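Local coordinates for bifunctional protein PutA (Bdellovibrio bacteriovorus, PDB 5UR2) that probably oxidises proline to glutamate in two steps, pairing a flavin-dependent proline dehydrogenase with an NAD+-dependent L-glutamate gamma-semialdehyde dehydrogenase on one chain, at residues P666-T671 against P695-E700; R632-V637 against G659-M664; V561-D566 against Q682-P687. All coordinates share one frame; numbering follows the deposited sequence.

Interaction 1. Residues P666-T671 against P695-E700; sequences PAEQST and PGYGEE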
loop_
_atom_site.group_PDB
_atom_site.type_symbol
_atom_site.label_atom_id
_atom_site.label_comp_id
_atom_site.label_asym_id
_atom_site.label_seq_id
_atom_site.Cartn_x
_atom_site.Cartn_y
_atom_site.Cartn_z
ATOM N N PRO B 666 11.802 27.197 -11.056
ATOM C CA PRO B 666 10.492 27.436 -11.674
ATOM C C PRO B 666 10.626 27.861 -13.129
ATOM O O PRO B 666 11.682 28.303 -13.588
ATOM C CB PRO B 666 9.910 28.573 -10.825
ATOM C CG PRO B 666 11.163 29.365 -10.416
ATOM C CD PRO B 666 12.233 28.308 -10.187
ATOM N N ALA B 667 9.520 27.726 -13.854
ATOM C CA ALA B 667 9.450 28.182 -15.240
ATOM C C ALA B 667 9.551 29.706 -15.330
ATOM O O ALA B 667 8.967 30.428 -14.520
ATOM C CB ALA B 667 8.138 27.705 -15.871
ATOM N N GLU B 668 10.281 30.204 -16.340
ATOM C CA GLU B 668 10.471 31.649 -16.472
ATOM C C GLU B 668 9.147 32.377 -16.680
ATOM O O GLU B 668 9.053 33.581 -16.402
ATOM C CB GLU B 668 11.412 31.979 -17.648
ATOM C CG GLU B 668 11.131 31.165 -18.906
ATOM C CD GLU B 668 12.078 31.473 -20.057
ATOM O OE1 GLU B 668 13.290 31.224 -19.883
ATOM O OE2 GLU B 668 11.616 31.954 -21.130
ATOM N N GLN B 669 8.125 31.679 -17.173
ATOM C CA GLN B 669 6.839 32.314 -17.406
ATOM C C GLN B 669 6.043 32.517 -16.127
ATOM O O GLN B 669 5.165 33.387 -16.093
ATOM C CB GLN B 669 6.023 31.476 -18.390
ATOM C CG GLN B 669 6.652 31.349 -19.764
ATOM C CD GLN B 669 7.582 30.139 -19.905
ATOM O OE1 GLN B 669 8.018 29.535 -18.912
ATOM N NE2 GLN B 669 7.897 29.787 -21.159
ATOM N N SER B 670 6.372 31.788 -15.060
ATOM C CA SER B 670 5.543 31.775 -13.868
ATOM C C SER B 670 6.375 31.884 -12.585
ATOM O O SER B 670 5.984 31.361 -11.535
ATOM C CB SER B 670 4.657 30.523 -13.862
ATOM O OG SER B 670 5.422 29.333 -13.936
ATOM N N THR B 671 7.483 32.628 -12.629
ATOM C CA THR B 671 8.334 32.738 -11.448
ATOM C C THR B 671 7.771 33.699 -10.401
ATOM O O THR B 671 8.025 33.516 -9.206
ATOM C CB THR B 671 9.748 33.124 -11.873
ATOM O OG1 THR B 671 10.279 32.079 -12.701
ATOM C CG2 THR B 671 10.655 33.324 -10.658
ATOM N N PRO B 695 15.392 30.618 -9.502
ATOM C CA PRO B 695 14.892 31.046 -10.815
ATOM C C PRO B 695 16.022 31.166 -11.836
ATOM O O PRO B 695 17.190 31.388 -11.492
ATOM C CB PRO B 695 14.253 32.410 -10.520
ATOM C CG PRO B 695 14.968 32.900 -9.310
ATOM C CD PRO B 695 15.285 31.690 -8.493
ATOM N N GLY B 696 15.677 30.982 -13.102
ATOM C CA GLY B 696 16.673 31.078 -14.151
ATOM C C GLY B 696 16.260 30.301 -15.385
ATOM O O GLY B 696 15.121 29.849 -15.506
ATOM N N TYR B 697 17.219 30.166 -16.304
ATOM C CA TYR B 697 16.969 29.515 -17.582
ATOM C C TYR B 697 17.139 28.011 -17.424
ATOM O O TYR B 697 18.113 27.550 -16.821
ATOM C CB TYR B 697 17.909 30.053 -18.668
ATOM C CG TYR B 697 17.692 31.520 -18.924
ATOM C CD1 TYR B 697 16.548 31.968 -19.595
ATOM C CD2 TYR B 697 18.594 32.463 -18.455
ATOM C CE1 TYR B 697 16.326 33.338 -19.813
ATOM C CE2 TYR B 697 18.384 33.829 -18.660
ATOM C CZ TYR B 697 17.249 34.263 -19.344
ATOM O OH TYR B 697 17.043 35.617 -19.546
ATOM N N GLY B 698 16.179 27.257 -17.968
ATOM C CA GLY B 698 16.210 25.808 -17.836
ATOM C C GLY B 698 17.452 25.172 -18.431
ATOM O O GLY B 698 18.007 24.228 -17.865
ATOM N N GLU B 699 17.887 25.655 -19.600
ATOM C CA GLU B 699 19.064 25.075 -20.217
ATOM C C GLU B 699 20.339 25.424 -19.456
ATOM O O GLU B 699 21.395 24.858 -19.756
ATOM C CB GLU B 699 19.157 25.497 -21.692
ATOM C CG GLU B 699 19.685 26.908 -21.932
ATOM C CD GLU B 699 18.575 27.943 -22.087
ATOM O OE1 GLU B 699 18.872 29.039 -22.619
ATOM O OE2 GLU B 699 17.413 27.664 -21.680
ATOM N N GLU B 700 20.260 26.317 -18.468
ATOM C CA GLU B 700 21.436 26.750 -17.729
ATOM C C GLU B 700 21.454 26.146 -16.330
ATOM O O GLU B 700 22.199 25.195 -16.076
ATOM C CB GLU B 700 21.479 28.275 -17.615
ATOM C CG GLU B 700 22.823 28.817 -17.160
ATOM C CD GLU B 700 22.883 30.345 -17.160
ATOM O OE1 GLU B 700 21.901 30.995 -17.584
ATOM O OE2 GLU B 700 23.935 30.893 -16.770
HETATM O O HOH W 1 12.586 30.882 -13.534
#
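Pro666 and Pro695 bring the two loops together, their CA atoms 5.8 Å apart, and Glu668 runs past Gly696 before the chains part. Residues 666-671 make a type I beta turn from Ala667 to Ser670, while the backbone at Gly696 is so turned that a CB would be jammed against the carbonyl O of Pro695. A water sits between the loops: it donates to Pro666 O and Thr671 OG1, each at 2.7 Å, and accepts from Gly696 N at 3.1 Å. Both loops leave the C-terminal ends of the neighbouring parallel strands 661-665 and 691-693, in the Rossmann-type part of the aldehyde dehydrogenase fold, and each leads into a helix. Thr671 OG1 donates onward to Ala667 O (2.8 Å), which also accepts from Ser670 N on the other face of its carbonyl plane. With CG2 anti to its backbone N, Thr671 sets that methyl 3.7 Å from Pro695 CB, and Ile527 packs on both residues. Glu668 has CG between its backbone N and carbonyl carbon (chi1 43°); the extended chain brings OE1 to the edge of the Tyr697 ring, 3.4 Å from CD1, with carboxylate and ring planes 73° apart. Phe512 touches both.

Interaction 2. Residues R632-V637 against G659-M664; sequences RGVTAV and GNTVVM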
loop_
_atom_site.group_PDB
_atom_site.type_symbol
_atom_site.label_atom_id
_atom_site.label_comp_id
_atom_site.label_asym_id
_atom_site.label_seq_id
_atom_site.Cartn_x
_atom_site.Cartn_y
_atom_site.Cartn_z
ATOM N N ARG B 632 15.749 10.101 0.232
ATOM C CA ARG B 632 16.819 9.857 -0.746
ATOM C C ARG B 632 17.926 10.911 -0.756
ATOM O O ARG B 632 19.097 10.555 -0.884
ATOM C CB ARG B 632 16.237 9.739 -2.166
ATOM C CG ARG B 632 15.155 8.680 -2.334
ATOM C CD ARG B 632 14.861 8.341 -3.815
ATOM N NE ARG B 632 15.866 7.430 -4.377
ATOM C CZ ARG B 632 16.716 7.740 -5.351
ATOM N NH1 ARG B 632 16.687 8.943 -5.906
ATOM N NH2 ARG B 632 17.596 6.839 -5.781
ATOM N N GLY B 633 17.612 12.195 -0.652
ATOM C CA GLY B 633 18.656 13.225 -0.698
ATOM C C GLY B 633 18.125 14.503 -1.332
ATOM O O GLY B 633 16.941 14.803 -1.227
ATOM N N VAL B 634 19.015 15.233 -2.010
ATOM C CA VAL B 634 18.626 16.495 -2.630
ATOM C C VAL B 634 17.764 16.210 -3.850
ATOM O O VAL B 634 18.131 15.399 -4.712
ATOM C CB VAL B 634 19.859 17.331 -3.007
ATOM C CG1 VAL B 634 19.426 18.554 -3.796
ATOM C CG2 VAL B 634 20.640 17.776 -1.741
ATOM N N THR B 635 16.611 16.875 -3.930
ATOM C CA THR B 635 15.673 16.684 -5.029
ATOM C C THR B 635 15.639 17.927 -5.899
ATOM O O THR B 635 15.377 19.021 -5.400
ATOM C CB THR B 635 14.275 16.372 -4.495
ATOM O OG1 THR B 635 14.327 15.123 -3.802
ATOM C CG2 THR B 635 13.252 16.289 -5.629
ATOM N N ALA B 636 15.873 17.748 -7.194
ATOM C CA ALA B 636 15.759 18.829 -8.163
ATOM C C ALA B 636 14.328 18.864 -8.681
ATOM O O ALA B 636 13.819 17.851 -9.159
ATOM C CB ALA B 636 16.741 18.630 -9.315
ATOM N N VAL B 637 13.680 20.024 -8.569
ATOM C CA VAL B 637 12.293 20.212 -8.983
ATOM C C VAL B 637 12.269 21.198 -10.153
ATOM O O VAL B 637 12.639 22.372 -10.005
ATOM C CB VAL B 637 11.428 20.706 -7.814
ATOM C CG1 VAL B 637 10.054 21.143 -8.308
ATOM C CG2 VAL B 637 11.303 19.596 -6.765
ATOM N N GLY B 659 11.236 13.904 3.664
ATOM C CA GLY B 659 12.540 14.037 4.276
ATOM C C GLY B 659 13.648 14.461 3.333
ATOM O O GLY B 659 14.818 14.420 3.722
ATOM N N ASN B 660 13.330 14.792 2.093
ATOM C CA ASN B 660 14.355 15.287 1.183
ATOM C C ASN B 660 14.464 16.802 1.273
ATOM O O ASN B 660 13.551 17.484 1.745
ATOM C CB ASN B 660 14.045 14.857 -0.247
ATOM C CG ASN B 660 13.839 13.360 -0.363
ATOM O OD1 ASN B 660 14.815 12.585 -0.400
ATOM N ND2 ASN B 660 12.569 12.935 -0.406
ATOM N N THR B 661 15.591 17.333 0.815
ATOM C CA THR B 661 15.686 18.772 0.593
ATOM C C THR B 661 15.528 19.052 -0.899
ATOM O O THR B 661 15.567 18.139 -1.730
ATOM C CB THR B 661 16.999 19.349 1.145
ATOM O OG1 THR B 661 18.118 18.738 0.504
ATOM C CG2 THR B 661 17.089 19.081 2.655
ATOM N N VAL B 662 15.330 20.327 -1.235
ATOM C CA VAL B 662 14.805 20.709 -2.543
ATOM C C VAL B 662 15.546 21.920 -3.096
ATOM O O VAL B 662 15.796 22.892 -2.379
ATOM C CB VAL B 662 13.296 21.030 -2.455
ATOM C CG1 VAL B 662 12.808 21.612 -3.773
ATOM C CG2 VAL B 662 12.503 19.787 -2.080
ATOM N N VAL B 663 15.896 21.862 -4.380
ATOM C CA VAL B 663 16.215 23.047 -5.166
ATOM C C VAL B 663 15.142 23.135 -6.241
ATOM O O VAL B 663 15.038 22.240 -7.091
ATOM C CB VAL B 663 17.606 22.984 -5.798
ATOM C CG1 VAL B 663 17.855 24.272 -6.599
ATOM C CG2 VAL B 663 18.675 22.763 -4.730
ATOM N N MET B 664 14.322 24.174 -6.197
ATOM C CA MET B 664 13.258 24.316 -7.179
ATOM C C MET B 664 13.653 25.379 -8.201
ATOM O O MET B 664 14.108 26.470 -7.837
ATOM C CB MET B 664 11.914 24.641 -6.523
ATOM C CG MET B 664 11.874 25.913 -5.692
ATOM S SD MET B 664 10.156 26.297 -5.283
ATOM C CE MET B 664 10.332 27.165 -3.746
#
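Asn660 OD1 is gripped by two consecutive backbone amides across the contact: Arg632 N at 2.7 Å and Gly633 N at 2.8 Å. The bond from Gly633 N is nearly straight, 168° at the hydrogen, with the donor in the plane of the amide carbonyl; the one from Arg632 N is more bent. Asn660 follows Gly659, whose positive phi closes helix 646-657 with a Schellman motif, so this pair of bonds to one oxygen sits where the right-handed beta-alpha-beta unit of strand 623-638, this helix and strand 661-665 enters its second strand. Meanwhile the Asn660 ND2 group is held by Ala655 O and Tyr964 O, which fixes which way round the amide lies.

Beyond Asn660 the strands run parallel, the axes of segments 634-637 and 661-664 being 26° apart. Thr635 is the double-sided link: its N donates to Thr661 O at 2.7 Å and its O accepts from Val663 N at 3.1 Å. Val637 N then donates to Val663 O at 3.0 Å, nearly in line. On the face carrying Thr635, Val662, Val637 and Met664, Val637 CG2 meets Val662 CG1 at 3.9 Å; Ala655, Leu648 and Met651 of helix 646-657 pack on Thr635, Val662 and Val637, while Met664 turns to helix 671-684. Thr635 OG1, buried beneath Ala655, has no hydrogen-bond partner in the model. On the other face Val634 lies against Met539 and Ala542 of helix 532-549. Thr661 has OG1 between its backbone N and carbonyl carbon (chi1 60°); that hydroxyl bonds to Ala542 O and touches Val634 CG2 at 3.5 Å.

Interaction 3. Residues V561-D566 against Q682-P687; sequences VDKLAD and QEAGFP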
loop_
_atom_site.group_PDB
_atom_site.type_symbol
_atom_site.label_atom_id
_atom_site.label_comp_id
_atom_site.label_asym_id
_atom_site.label_seq_id
_atom_site.Cartn_x
_atom_site.Cartn_y
_atom_site.Cartn_z
ATOM N N VAL B 561 4.140 21.239 6.414
ATOM C CA VAL B 561 3.391 21.196 5.162
ATOM C C VAL B 561 1.928 21.589 5.382
ATOM O O VAL B 561 1.308 22.247 4.529
ATOM C CB VAL B 561 3.537 19.807 4.529
ATOM C CG1 VAL B 561 2.588 19.668 3.325
ATOM C CG2 VAL B 561 4.971 19.630 4.109
ATOM N N ASP B 562 1.348 21.186 6.517
ATOM C CA ASP B 562 -0.004 21.634 6.852
ATOM C C ASP B 562 -0.055 23.144 7.038
ATOM O O ASP B 562 -1.016 23.794 6.613
ATOM C CB ASP B 562 -0.516 20.930 8.110
ATOM C CG ASP B 562 -1.169 19.587 7.809
ATOM O OD1 ASP B 562 -1.833 19.448 6.751
ATOM O OD2 ASP B 562 -1.046 18.683 8.654
ATOM N N LYS B 563 0.961 23.721 7.686
ATOM C CA LYS B 563 0.956 25.161 7.884
ATOM C C LYS B 563 1.045 25.882 6.549
ATOM O O LYS B 563 0.359 26.888 6.337
ATOM C CB LYS B 563 2.103 25.591 8.805
ATOM C CG LYS B 563 1.959 27.030 9.324
ATOM C CD LYS B 563 3.067 27.400 10.321
ATOM C CE LYS B 563 2.958 28.862 10.788
ATOM N NZ LYS B 563 4.175 29.300 11.538
ATOM N N LEU B 564 1.845 25.348 5.616
ATOM C CA LEU B 564 1.899 25.909 4.268
ATOM C C LEU B 564 0.507 25.941 3.633
ATOM O O LEU B 564 0.094 26.962 3.073
ATOM C CB LEU B 564 2.873 25.103 3.405
ATOM C CG LEU B 564 2.931 25.493 1.925
ATOM C CD1 LEU B 564 3.309 26.952 1.802
ATOM C CD2 LEU B 564 3.888 24.595 1.112
ATOM N N ALA B 565 -0.244 24.841 3.748
ATOM C CA ALA B 565 -1.610 24.794 3.228
ATOM C C ALA B 565 -2.507 25.835 3.890
ATOM O O ALA B 565 -3.353 26.448 3.223
ATOM C CB ALA B 565 -2.204 23.396 3.435
ATOM N N ASP B 566 -2.344 26.050 5.201
ATOM C CA ASP B 566 -3.147 27.057 5.882
ATOM C C ASP B 566 -2.815 28.450 5.388
ATOM O O ASP B 566 -3.715 29.270 5.197
ATOM C CB ASP B 566 -2.932 26.991 7.391
ATOM C CG ASP B 566 -3.408 25.680 7.985
ATOM O OD1 ASP B 566 -4.289 25.028 7.397
ATOM O OD2 ASP B 566 -2.875 25.293 9.024
ATOM N N GLN B 682 8.853 30.075 3.490
ATOM C CA GLN B 682 9.605 30.724 4.557
ATOM C C GLN B 682 8.698 31.074 5.727
ATOM O O GLN B 682 9.072 30.872 6.887
ATOM C CB GLN B 682 10.306 31.982 4.035
ATOM C CG GLN B 682 11.425 31.684 3.017
ATOM C CD GLN B 682 12.147 32.950 2.552
ATOM O OE1 GLN B 682 11.697 33.637 1.645
ATOM N NE2 GLN B 682 13.284 33.236 3.156
ATOM N N GLU B 683 7.490 31.580 5.447
ATOM C CA GLU B 683 6.594 31.944 6.542
ATOM C C GLU B 683 6.123 30.709 7.313
ATOM O O GLU B 683 5.982 30.749 8.541
ATOM C CB GLU B 683 5.397 32.740 6.016
ATOM C CG GLU B 683 4.529 33.247 7.149
ATOM C CD GLU B 683 3.217 33.873 6.698
ATOM O OE1 GLU B 683 3.049 34.148 5.490
ATOM O OE2 GLU B 683 2.345 34.066 7.568
ATOM N N ALA B 684 5.909 29.594 6.615
ATOM C CA ALA B 684 5.483 28.376 7.296
ATOM C C ALA B 684 6.548 27.879 8.273
ATOM O O ALA B 684 6.223 27.175 9.239
ATOM C CB ALA B 684 5.152 27.298 6.267
ATOM N N GLY B 685 7.810 28.220 8.035
ATOM C CA GLY B 685 8.894 27.932 8.941
ATOM C C GLY B 685 9.855 26.826 8.523
ATOM O O GLY B 685 10.526 26.260 9.394
ATOM N N PHE B 686 9.945 26.505 7.237
ATOM C CA PHE B 686 10.906 25.505 6.807
ATOM C C PHE B 686 12.319 26.014 7.083
ATOM O O PHE B 686 12.648 27.142 6.699
ATOM C CB PHE B 686 10.708 25.180 5.323
ATOM C CG PHE B 686 9.499 24.322 5.056
ATOM C CD1 PHE B 686 8.244 24.892 4.949
ATOM C CD2 PHE B 686 9.617 22.947 4.908
ATOM C CE1 PHE B 686 7.127 24.107 4.706
ATOM C CE2 PHE B 686 8.511 22.165 4.667
ATOM C CZ PHE B 686 7.258 22.744 4.572
ATOM N N PRO B 687 13.177 25.221 7.731
ATOM C CA PRO B 687 14.523 25.695 8.074
ATOM C C PRO B 687 15.324 26.060 6.835
ATOM O O PRO B 687 15.092 25.552 5.732
ATOM C CB PRO B 687 15.163 24.487 8.788
ATOM C CG PRO B 687 14.059 23.616 9.180
ATOM C CD PRO B 687 12.958 23.829 8.149
#
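Lys563 reaches from helix 554-570 across the end of helix 671-684 at Ala684, and its side chain can be followed atom by atom. CB starts the contact, 4.3 Å from Ala684 CB. CG, anti to the backbone N (chi1 -166°), stays at 4.4 Å from the same methyl while the extended chain heads for the carbonyl beyond it. CD makes the closest approach, 3.3 Å from Ala684 O, and CE follows at 4.0 Å from that oxygen. NZ ends with two backbone oxygens on one side of it, 3.7 Å from Ala684 O and 3.8 Å from Glu683 O, and hydrogen-bonded to neither. The Glu683 carboxylate, for its part, turns to a salt bridge with Arg570.

Just past Ala684, Gly685 takes a positive phi and closes the helix with a Schellman motif, which lets Phe686 swing back toward helix 554-570. The contact is therefore a helix end docked on the flank of another helix in the aldehyde dehydrogenase part of the chain. Ala684 is the small residue in the middle of it: its CB lies against the Leu564 backbone, 3.9 Å from N. Further along, Phe686 points the edge of its ring at Val561, with CZ 3.9 Å from CG2 and the methyl in the plane of the ring. Cys601 of helix 587-611 and Thr653 of helix 646-657 also pack on Val561 and Leu564.

With no hydrogen bond between the segments, close fit of methyls, aliphatic chain and ring edge holds them together, while the ammonium of Lys563, near carbonyls at a helix C-terminus, probably adds a modest electrostatic attraction toward the negative end of the helix dipole.

Overall arrangement
Helix 671-684 ties the set together: its first residue, Thr671, belongs to interaction 1 and its last, Ala684, to interaction 3. The centres of interactions 1 and 3 lie about 23 Å apart. Interaction 2 lies about 17 Å from each, centre to centre, and strand 661-665 carries the chain from it straight into the loop of interaction 1. Along the sequence, interaction 2 is nested within the loop closed by interaction 3, whereas interactions 1 and 3 interleave. All three belong to the aldehyde dehydrogenase part; the modified flavin sits in the separate proline dehydrogenase barrel. Even at interaction 2 the side chain of Val637 stays about 12 Å from that of Glu746, a predicted active-site residue.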